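Local coordinates for hypothetical protein (PDB 2O2X) that removes the C-7 phosphate from D-glycero-beta-D-manno-heptose 1,7-bisphosphate, a magnesium-dependent step in making ADP-heptose, at residues Ala33-Arg38 / Val76-Gln81. Numbering follows the deposited sequence.
Sequences ALFLDR and VVVTNQ
Arg38 reaches along the 76-81 segment from Val77 to Gln81. Its CB lies 3.8 Å from CG1 of Val77 and 4.1 Å from CB of Thr79, and its CG still grazes the Val77 methyl. A bend at chi3 (73°) swings the guanidinium across the Gln81 amide, the planes 50° apart; NE makes a weak hydrogen bond to Asn43. At the tip, NE2 of Gln81 stands over one guanidinium face, toward its rim, 3.7 Å from Arg38 NH2, while NH1 bonds to Asn98. A water in the guanidinium plane accepts from NH2 and donates to Gln81 OE1 (2.7 Å). Gln81 NE2 also donates to Thr79 OG1 (2.9 Å, 166°) and to Asp39, so an alanine here would probably cost the Thr79 hydroxyl its amide donor and leave a gap beside the guanidinium. Asp37, the probable nucleophile, shares a water with Thr79, and its OD1 forms a salt bridge with Lys137. Behind this probable catalytic and substrate-binding end, parallel pairing (Val76 N to Leu34 O, Leu36 N to Val76 O, Val78 N to Leu36 O) joins central strands of the HAD-type fold, linked by a beta-alpha-beta crossover through helix 62-71. Helix 141-150 packs on Phe35 and Val78, helix 91-107 on Arg38 and Thr79; strands 158-161 and 114-118 flank the pair.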
ATOM      1  N   ALA A  33       9.767  -5.792  -0.773  1.00 10.55           N
ATOM      2  CA  ALA A  33       8.860  -5.024   0.070  1.00  9.85           C
ATOM      3  C   ALA A  33       7.516  -5.701   0.137  1.00  9.96           C
ATOM      4  O   ALA A  33       7.151  -6.494  -0.739  1.00  9.64           O
ATOM      5  CB  ALA A  33       8.673  -3.626  -0.488  1.00 11.90           C
ATOM      6  N   LEU A  34       6.793  -5.360   1.190  1.00  7.69           N
ATOM      7  CA  LEU A  34       5.377  -5.643   1.309  1.00  7.25           C
ATOM      8  C   LEU A  34       4.639  -4.370   0.987  1.00  7.07           C
ATOM      9  O   LEU A  34       4.650  -3.429   1.778  1.00  7.97           O
ATOM     10  CB  LEU A  34       5.000  -6.142   2.710  1.00  9.34           C
ATOM     11  CG  LEU A  34       3.497  -6.389   2.947  1.00  8.26           C
ATOM     12  CD1 LEU A  34       2.964  -7.464   2.060  1.00  7.98           C
ATOM     13  CD2 LEU A  34       3.260  -6.720   4.408  1.00  9.01           C
ATOM     14  N   PHE A  35       3.995  -4.338  -0.176  1.00  7.28           N
ATOM     15  CA  PHE A  35       3.140  -3.220  -0.568  1.00  7.37           C
ATOM     16  C   PHE A  35       1.721  -3.464  -0.069  1.00  6.57           C
ATOM     17  O   PHE A  35       1.179  -4.544  -0.275  1.00  8.60           O
ATOM     18  CB  PHE A  35       3.091  -3.066  -2.094  1.00  7.29           C
ATOM     19  CG  PHE A  35       4.388  -2.573  -2.719  1.00  7.58           C
ATOM     20  CD1 PHE A  35       4.696  -1.213  -2.739  1.00  8.33           C
ATOM     21  CD2 PHE A  35       5.296  -3.463  -3.286  1.00  8.47           C
ATOM     22  CE1 PHE A  35       5.869  -0.745  -3.319  1.00 10.02           C
ATOM     23  CE2 PHE A  35       6.472  -2.979  -3.874  1.00  9.10           C
ATOM     24  CZ  PHE A  35       6.749  -1.624  -3.872  1.00  9.64           C
ATOM     25  N   LEU A  36       1.114  -2.437   0.522  1.00  6.46           N
ATOM     26  CA  LEU A  36      -0.247  -2.506   1.023  1.00  7.46           C
ATOM     27  C   LEU A  36      -1.053  -1.348   0.502  1.00  8.43           C
ATOM     28  O   LEU A  36      -0.665  -0.191   0.632  1.00  8.15           O
ATOM     29  CB  LEU A  36      -0.271  -2.415   2.558  1.00  8.85           C
ATOM     30  CG  LEU A  36       0.497  -3.512   3.320  1.00  6.36           C
ATOM     31  CD1 LEU A  36       0.460  -3.251   4.827  1.00  9.42           C
ATOM     32  CD2 LEU A  36      -0.061  -4.889   2.987  1.00  8.97           C
ATOM     33  N   ASP A  37      -2.228  -1.624  -0.025  1.00  6.36           N
ATOM     34  CA  ASP A  37      -3.228  -0.565  -0.173  1.00  6.82           C
ATOM     35  C   ASP A  37      -3.659  -0.127   1.255  1.00  7.95           C
ATOM     36  O   ASP A  37      -3.393  -0.835   2.242  1.00  8.56           O
ATOM     37  CB  ASP A  37      -4.421  -1.100  -0.985  1.00  8.14           C
ATOM     38  CG  ASP A  37      -5.438  -0.006  -1.347  1.00 10.98           C
ATOM     39  OD1 ASP A  37      -5.125   1.183  -1.384  1.00 11.56           O
ATOM     40  OD2 ASP A  37      -6.582  -0.373  -1.643  1.00 30.60           O
ATOM     41  N   ARG A  38      -4.303   1.042   1.390  1.00  7.81           N
ATOM     42  CA  ARG A  38      -4.714   1.530   2.689  1.00  7.57           C
ATOM     43  C   ARG A  38      -6.222   1.280   2.930  1.00  8.79           C
ATOM     44  O   ARG A  38      -6.574   0.411   3.733  1.00  9.01           O
ATOM     45  CB  ARG A  38      -4.310   2.989   2.907  1.00  7.49           C
ATOM     46  CG  ARG A  38      -4.201   3.322   4.400  1.00  8.59           C
ATOM     47  CD  ARG A  38      -4.259   4.820   4.674  1.00  8.90           C
ATOM     48  NE  ARG A  38      -5.618   5.302   4.485  1.00  9.39           N
ATOM     49  CZ  ARG A  38      -5.956   6.576   4.329  1.00 11.29           C
ATOM     50  NH1 ARG A  38      -5.035   7.532   4.355  1.00 11.05           N
ATOM     51  NH2 ARG A  38      -7.219   6.878   4.130  1.00 11.26           N
ATOM     52  N   VAL A  76       5.296  -0.723   2.572  1.00  8.30           N
ATOM     53  CA  VAL A  76       5.068   0.448   1.747  1.00  7.24           C
ATOM     54  C   VAL A  76       3.590   0.585   1.437  1.00  7.02           C
ATOM     55  O   VAL A  76       2.987  -0.293   0.818  1.00  8.19           O
ATOM     56  CB  VAL A  76       5.878   0.400   0.435  1.00  7.71           C
ATOM     57  CG1 VAL A  76       5.626   1.628  -0.402  1.00  9.72           C
ATOM     58  CG2 VAL A  76       7.385   0.232   0.729  1.00  7.82           C
ATOM     59  N   VAL A  77       2.998   1.691   1.906  1.00  7.55           N
ATOM     60  CA  VAL A  77       1.575   1.973   1.658  1.00  7.48           C
ATOM     61  C   VAL A  77       1.473   2.665   0.317  1.00  7.84           C
ATOM     62  O   VAL A  77       2.164   3.653   0.090  1.00  8.09           O
ATOM     63  CB  VAL A  77       0.975   2.837   2.766  1.00  8.13           C
ATOM     64  CG1 VAL A  77      -0.499   3.170   2.442  1.00  9.59           C
ATOM     65  CG2 VAL A  77       1.077   2.119   4.125  1.00  8.98           C
ATOM     66  N   VAL A  78       0.631   2.160  -0.568  1.00  7.57           N
ATOM     67  CA  VAL A  78       0.426   2.754  -1.913  1.00  6.94           C
ATOM     68  C   VAL A  78      -1.082   2.931  -2.082  1.00 10.46           C
ATOM     69  O   VAL A  78      -1.842   1.966  -2.130  1.00  9.62           O
ATOM     70  CB  VAL A  78       1.040   1.920  -3.073  1.00  7.98           C
ATOM     71  CG1 VAL A  78       2.531   2.042  -3.049  1.00  9.29           C
ATOM     72  CG2 VAL A  78       0.616   0.439  -3.008  1.00  9.59           C
ATOM     73  N   THR A  79      -1.536   4.178  -2.110  1.00  6.67           N
ATOM     74  CA  THR A  79      -2.984   4.455  -1.989  1.00  6.75           C
ATOM     75  C   THR A  79      -3.421   5.483  -3.025  1.00  8.06           C
ATOM     76  O   THR A  79      -2.799   6.534  -3.160  1.00  8.38           O
ATOM     77  CB  THR A  79      -3.371   4.912  -0.552  1.00  9.79           C
ATOM     78  OG1 THR A  79      -4.754   5.271  -0.483  1.00  9.77           O
ATOM     79  CG2 THR A  79      -2.571   6.087  -0.061  1.00  9.28           C
ATOM     80  N   ASN A  80      -4.513   5.192  -3.729  1.00  7.83           N
ATOM     81  CA  ASN A  80      -5.191   6.178  -4.554  1.00  6.66           C
ATOM     82  C   ASN A  80      -6.158   6.946  -3.643  1.00  9.43           C
ATOM     83  O   ASN A  80      -6.931   6.374  -2.879  1.00 11.70           O
ATOM     84  CB  ASN A  80      -6.043   5.555  -5.663  1.00  6.55           C
ATOM     85  CG  ASN A  80      -5.242   4.894  -6.815  1.00  9.33           C
ATOM     86  OD1 ASN A  80      -4.029   5.074  -6.963  1.00  8.25           O
ATOM     87  ND2 ASN A  80      -5.963   4.151  -7.678  1.00 10.00           N
ATOM     88  N   GLN A  81      -6.100   8.267  -3.727  1.00  7.99           N
ATOM     89  CA  GLN A  81      -6.948   9.179  -2.983  1.00  7.41           C
ATOM     90  C   GLN A  81      -7.709  10.085  -3.941  1.00  7.24           C
ATOM     91  O   GLN A  81      -7.530  11.325  -3.952  1.00  9.20           O
ATOM     92  CB  GLN A  81      -6.082   9.966  -1.990  1.00 10.11           C
ATOM     93  CG  GLN A  81      -5.457   9.089  -0.896  1.00  7.91           C
ATOM     94  CD  GLN A  81      -6.454   8.663   0.152  1.00 10.24           C
ATOM     95  OE1 GLN A  81      -7.268   9.475   0.623  1.00 11.58           O
ATOM     96  NE2 GLN A  81      -6.399   7.393   0.547  1.00 11.26           N
TER
HETATM   97  O   HOH W   1      -6.254   2.758  -3.678  1.00 12.16           O
HETATM   98  O   HOH W   2      -6.380   3.218  -0.262  1.00 14.06           O
HETATM   99  O   HOH W   3      -7.367   9.728   3.319  1.00 10.42           O